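Local coordinates for protein glycosyl transferase family 8 (Streptococcus pneumoniae, PDB 5GVV) that transfers galactose from UDP-galactose to the terminal glucose of the already glycosylated serine-rich repeat protein PsrP, as a manganese-containing family 8 glycosyltransferase, at residues A296-E301 with K396-I401; N374-N379 with E386-S391. All coordinates share one frame; numbering follows the deposited sequence.

Contact 1 (A296-E301 with K396-I401); sequences AEQLPE and KMVAAI
Q298 and V398 bring the two backbones closest, with Q298 CA 7.2 Å from V398 CA. Residues 296-298 are the last turn of helix 292-298. L299 is the first residue to leave the helical conformation, and the chain then turns through P300 toward strand 302-307. Residues 396-401 belong to helix 395-402. V398 and I401, three positions apart, point their CB atoms at the other segment.

L299 carries the contact with its two methyl groups. Its CG lies beside the backbone N (chi1 -66°), and the branch reaches across to the helix. L299 CD2 meets V398 CG1 at 3.9 Å, and the two side chains run past each other in opposite directions. The other methyl, L299 CD1, touches I401 CD1 at 3.8 Å, and these two side chains cross at a slant. V398 is split between two partners. Its CG1 faces L299, while V398 CG2 lies 4.1 Å from the aliphatic Q298 CB.

The surroundings continue the apolar layer. L299 also packs on F304 and I401 on V302, both in strand 302-307, and V398 reaches Y294 and L295. Polar links lie at the margin: E301 OE2 forms a salt bridge with R402 NE.

The contact thus joins the C-terminal end of helix 292-298 and the turn after it to helix 395-402, both beside the six-stranded parallel sheet of the C-terminal region, away from the UDP and manganese sites. Between the two segments the interaction is wholly van der Waals, made by methyl and methylene groups, and its central residues are buried.

Contact 2 (N374-N379 with E386-S391); sequences NTCSEN and EGIYPS
N374 and S391 place polar side chains side by side without bonding to each other. N374 ND2 is 3.5 Å from S391 OG, but the angle is too poor for a hydrogen bond. The site is at the edge of a Rossmann-like six-stranded parallel sheet (strand order 3-2-1-4-5-6), where 387-389 is an outermost strand. Segment 374-379 belongs to the loop that leads there from the neighbouring strand 369-372.

At this end N374 OD1 lies 3.4 Å from both S391 CB and S391 OG. N374 CG sits between its backbone N and carbonyl carbon (chi1 63°), which brings the amide up to the serine. S391 OG and N374 ND2 have partners elsewhere: S391 OG is hydrogen-bonded to D373 OD1, and N374 ND2 makes a weak hydrogen bond with E290 OE1.

The second touch is apolar and loose. C376 CB and I388 CD1 meet at 4.3 Å, where the loop passes the strand. C376 also packs on A371 of strand 369-372 and on Y385. In the strand itself, backbone hydrogen bonds pair G387 and Y389 with A371, and Y389 with D373.

Beyond C376 the loop turns away from the strand and folds on itself in an ST turn: N379 N donates to S377 OG over 3.0 Å, with an angle of 149° at the hydrogen.

How the contacts relate
Contact 1 is buried and contact 2 lies at the surface, with their centres about 16 Å apart. Both lie on the domain built round the six-stranded parallel sheet. Contact 1 joins the end of helix 292-298, and L299 just past it, to helix 395-402, whereas contact 2 joins an outermost strand to the loop before it. Chemistry follows place: contact 1 is purely aliphatic, while contact 2 pairs one loose apolar touch with a polar pair that shares no bond. Strand 387-389 precedes helix 395-402 in the chain, and the two contacts meet there. Y389 CZ packs against A400 CB at 3.3 Å, and P390 CG lies 3.6 Å from K396 CD.

Contact 1 (A296-E301 with K396-I401)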
loop_
_atom_site.group_PDB
_atom_site.type_symbol
_atom_site.label_atom_id
_atom_site.label_comp_id
_atom_site.label_asym_id
_atom_site.label_seq_id
_atom_site.Cartn_x
_atom_site.Cartn_y
_atom_site.Cartn_z
ATOM N N ALA A 296 -26.817 14.579 3.529
ATOM C CA ALA A 296 -25.690 14.096 2.738
ATOM C C ALA A 296 -26.165 13.489 1.423
ATOM O O ALA A 296 -25.595 13.771 0.363
ATOM C CB ALA A 296 -24.885 13.081 3.527
ATOM N N GLU A 297 -27.192 12.643 1.504
ATOM C CA GLU A 297 -27.754 11.982 0.327
ATOM C C GLU A 297 -28.280 13.000 -0.680
ATOM O O GLU A 297 -28.058 12.868 -1.884
ATOM C CB GLU A 297 -28.890 11.031 0.737
ATOM C CG GLU A 297 -28.436 9.766 1.459
ATOM C CD GLU A 297 -29.582 8.991 2.090
ATOM O OE1 GLU A 297 -29.444 7.759 2.245
ATOM O OE2 GLU A 297 -30.609 9.611 2.441
ATOM N N GLN A 298 -28.966 14.022 -0.176
ATOM C CA GLN A 298 -29.628 15.013 -1.023
ATOM C C GLN A 298 -28.696 16.088 -1.577
ATOM O O GLN A 298 -29.010 16.722 -2.590
ATOM C CB GLN A 298 -30.752 15.698 -0.239
ATOM C CG GLN A 298 -31.898 14.769 0.140
ATOM C CD GLN A 298 -32.636 14.250 -1.073
ATOM O OE1 GLN A 298 -33.109 15.028 -1.899
ATOM N NE2 GLN A 298 -32.728 12.931 -1.197
ATOM N N LEU A 299 -27.564 16.302 -0.913
ATOM C CA LEU A 299 -26.668 17.398 -1.280
ATOM C C LEU A 299 -25.235 16.935 -1.561
ATOM O O LEU A 299 -24.311 17.288 -0.824
ATOM C CB LEU A 299 -26.673 18.474 -0.186
ATOM C CG LEU A 299 -27.990 19.230 0.031
ATOM C CD1 LEU A 299 -28.177 19.656 1.491
ATOM C CD2 LEU A 299 -28.064 20.442 -0.881
ATOM N N PRO A 300 -25.038 16.163 -2.649
ATOM C CA PRO A 300 -23.701 15.643 -2.973
ATOM C C PRO A 300 -22.706 16.759 -3.271
ATOM O O PRO A 300 -21.496 16.535 -3.226
ATOM C CB PRO A 300 -23.946 14.824 -4.246
ATOM C CG PRO A 300 -25.185 15.419 -4.851
ATOM C CD PRO A 300 -26.035 15.789 -3.672
ATOM N N GLU A 301 -23.218 17.948 -3.578
ATOM C CA GLU A 301 -22.364 19.074 -3.928
ATOM C C GLU A 301 -22.028 19.943 -2.712
ATOM O O GLU A 301 -21.378 20.983 -2.841
ATOM C CB GLU A 301 -23.023 19.919 -5.017
ATOM C CG GLU A 301 -24.178 20.784 -4.529
ATOM C CD GLU A 301 -25.527 20.091 -4.591
ATOM O OE1 GLU A 301 -25.633 18.923 -4.163
ATOM O OE2 GLU A 301 -26.489 20.726 -5.066
ATOM N N LYS A 396 -36.969 21.209 3.259
ATOM C CA LYS A 396 -36.912 22.654 3.446
ATOM C C LYS A 396 -35.511 23.156 3.802
ATOM O O LYS A 396 -35.119 24.254 3.395
ATOM C CB LYS A 396 -37.938 23.098 4.496
ATOM C CG LYS A 396 -39.383 22.964 4.012
ATOM C CD LYS A 396 -40.375 23.516 5.016
ATOM C CE LYS A 396 -41.731 23.770 4.363
ATOM N NZ LYS A 396 -42.244 22.591 3.605
HETATM N N MSE A 397 -34.751 22.373 4.560
HETATM C CA MSE A 397 -33.384 22.794 4.858
HETATM C C MSE A 397 -32.465 22.546 3.673
HETATM O O MSE A 397 -31.498 23.287 3.465
HETATM C CB MSE A 397 -32.812 22.124 6.106
HETATM C CG MSE A 397 -31.435 22.715 6.468
HETATM SE SE MSE A 397 -30.637 21.900 8.004
HETATM C CE MSE A 397 -31.767 22.694 9.356
ATOM N N VAL A 398 -32.764 21.499 2.907
ATOM C CA VAL A 398 -32.036 21.226 1.669
ATOM C C VAL A 398 -32.078 22.469 0.791
ATOM O O VAL A 398 -31.039 22.975 0.362
ATOM C CB VAL A 398 -32.643 20.045 0.895
ATOM C CG1 VAL A 398 -31.941 19.859 -0.444
ATOM C CG2 VAL A 398 -32.554 18.769 1.713
ATOM N N ALA A 399 -33.289 22.967 0.553
ATOM C CA ALA A 399 -33.503 24.178 -0.231
ATOM C C ALA A 399 -32.820 25.388 0.402
ATOM O O ALA A 399 -32.261 26.236 -0.298
ATOM C CB ALA A 399 -34.993 24.437 -0.393
ATOM N N ALA A 400 -32.877 25.471 1.728
ATOM C CA ALA A 400 -32.226 26.555 2.456
ATOM C C ALA A 400 -30.721 26.540 2.199
ATOM O O ALA A 400 -30.117 27.576 1.920
ATOM C CB ALA A 400 -32.510 26.435 3.941
ATOM N N ILE A 401 -30.119 25.362 2.306
ATOM C CA ILE A 401 -28.683 25.219 2.086
ATOM C C ILE A 401 -28.281 25.612 0.657
ATOM O O ILE A 401 -27.294 26.326 0.461
ATOM C CB ILE A 401 -28.208 23.788 2.427
ATOM C CG1 ILE A 401 -28.312 23.554 3.940
ATOM C CG2 ILE A 401 -26.782 23.572 1.964
ATOM C CD1 ILE A 401 -28.139 22.107 4.377
#

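Contact 2 (N374-N379 with E386-S391)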
loop_
_atom_site.group_PDB
_atom_site.type_symbol
_atom_site.label_atom_id
_atom_site.label_comp_id
_atom_site.label_asym_id
_atom_site.label_seq_id
_atom_site.Cartn_x
_atom_site.Cartn_y
_atom_site.Cartn_z
ATOM N N ASN A 374 -36.028 21.496 16.312
ATOM C CA ASN A 374 -35.668 20.744 17.511
ATOM C C ASN A 374 -34.164 20.714 17.821
ATOM O O ASN A 374 -33.728 19.951 18.684
ATOM C CB ASN A 374 -36.194 19.309 17.407
ATOM C CG ASN A 374 -35.572 18.546 16.250
ATOM O OD1 ASN A 374 -34.959 19.140 15.364
ATOM N ND2 ASN A 374 -35.741 17.227 16.245
ATOM N N THR A 375 -33.374 21.524 17.122
ATOM C CA THR A 375 -31.937 21.574 17.392
ATOM C C THR A 375 -31.432 22.986 17.694
ATOM O O THR A 375 -30.263 23.165 18.038
ATOM C CB THR A 375 -31.102 20.979 16.235
ATOM O OG1 THR A 375 -31.306 21.748 15.042
ATOM C CG2 THR A 375 -31.471 19.518 15.982
ATOM N N CYS A 376 -32.300 23.984 17.557
ATOM C CA CYS A 376 -31.900 25.348 17.887
ATOM C C CYS A 376 -31.687 25.463 19.392
ATOM O O CYS A 376 -32.395 24.824 20.178
ATOM C CB CYS A 376 -32.930 26.363 17.388
ATOM S SG CYS A 376 -34.626 25.948 17.766
ATOM N N SER A 377 -30.693 26.254 19.785
ATOM C CA SER A 377 -30.320 26.380 21.192
ATOM C C SER A 377 -31.440 26.973 22.039
ATOM O O SER A 377 -32.199 27.822 21.570
ATOM C CB SER A 377 -29.059 27.233 21.331
ATOM O OG SER A 377 -28.825 27.585 22.682
ATOM N N GLU A 378 -31.535 26.517 23.285
ATOM C CA GLU A 378 -32.523 27.038 24.223
ATOM C C GLU A 378 -32.090 28.415 24.725
ATOM O O GLU A 378 -32.914 29.214 25.170
ATOM C CB GLU A 378 -32.689 26.089 25.415
ATOM C CG GLU A 378 -32.999 24.637 25.047
ATOM C CD GLU A 378 -33.335 23.784 26.262
ATOM O OE1 GLU A 378 -33.963 22.714 26.090
ATOM O OE2 GLU A 378 -32.973 24.186 27.391
ATOM N N ASN A 379 -30.792 28.685 24.644
ATOM C CA ASN A 379 -30.231 29.921 25.177
ATOM C C ASN A 379 -29.989 30.977 24.093
ATOM O O ASN A 379 -29.358 32.007 24.334
ATOM C CB ASN A 379 -28.945 29.613 25.951
ATOM C CG ASN A 379 -29.108 28.433 26.897
ATOM O OD1 ASN A 379 -30.197 28.182 27.413
ATOM N ND2 ASN A 379 -28.022 27.698 27.124
ATOM N N GLU A 386 -30.140 32.444 10.844
ATOM C CA GLU A 386 -30.613 32.925 9.550
ATOM C C GLU A 386 -31.900 32.204 9.154
ATOM O O GLU A 386 -32.671 32.692 8.323
ATOM C CB GLU A 386 -29.555 32.713 8.466
ATOM C CG GLU A 386 -28.729 33.950 8.113
ATOM C CD GLU A 386 -27.570 34.181 9.062
ATOM O OE1 GLU A 386 -26.738 35.071 8.777
ATOM O OE2 GLU A 386 -27.485 33.473 10.090
ATOM N N GLY A 387 -32.130 31.039 9.755
ATOM C CA GLY A 387 -33.316 30.255 9.465
ATOM C C GLY A 387 -33.459 29.049 10.376
ATOM O O GLY A 387 -32.464 28.418 10.734
ATOM N N ILE A 388 -34.698 28.736 10.748
ATOM C CA ILE A 388 -35.006 27.556 11.555
ATOM C C ILE A 388 -36.059 26.722 10.821
ATOM O O ILE A 388 -37.169 27.201 10.581
ATOM C CB ILE A 388 -35.548 27.957 12.938
ATOM C CG1 ILE A 388 -34.499 28.749 13.720
ATOM C CG2 ILE A 388 -35.985 26.726 13.721
ATOM C CD1 ILE A 388 -35.022 29.323 15.036
ATOM N N TYR A 389 -35.714 25.479 10.482
ATOM C CA TYR A 389 -36.503 24.675 9.545
ATOM C C TYR A 389 -37.100 23.432 10.221
ATOM O O TYR A 389 -36.554 22.940 11.209
ATOM C CB TYR A 389 -35.640 24.322 8.310
ATOM C CG TYR A 389 -35.115 25.568 7.625
ATOM C CD1 TYR A 389 -35.892 26.249 6.693
ATOM C CD2 TYR A 389 -33.871 26.095 7.950
ATOM C CE1 TYR A 389 -35.438 27.407 6.091
ATOM C CE2 TYR A 389 -33.406 27.252 7.351
ATOM C CZ TYR A 389 -34.196 27.905 6.425
ATOM O OH TYR A 389 -33.747 29.059 5.820
ATOM N N PRO A 390 -38.247 22.941 9.716
ATOM C CA PRO A 390 -38.910 21.803 10.372
ATOM C C PRO A 390 -38.200 20.467 10.162
ATOM O O PRO A 390 -37.963 20.062 9.020
ATOM C CB PRO A 390 -40.300 21.774 9.718
ATOM C CG PRO A 390 -40.115 22.447 8.397
ATOM C CD PRO A 390 -39.056 23.499 8.616
ATOM N N SER A 391 -37.877 19.784 11.258
ATOM C CA SER A 391 -37.130 18.527 11.190
ATOM C C SER A 391 -37.897 17.384 10.530
ATOM O O SER A 391 -37.292 16.437 10.033
ATOM C CB SER A 391 -36.661 18.109 12.587
ATOM O OG SER A 391 -37.706 18.232 13.538
#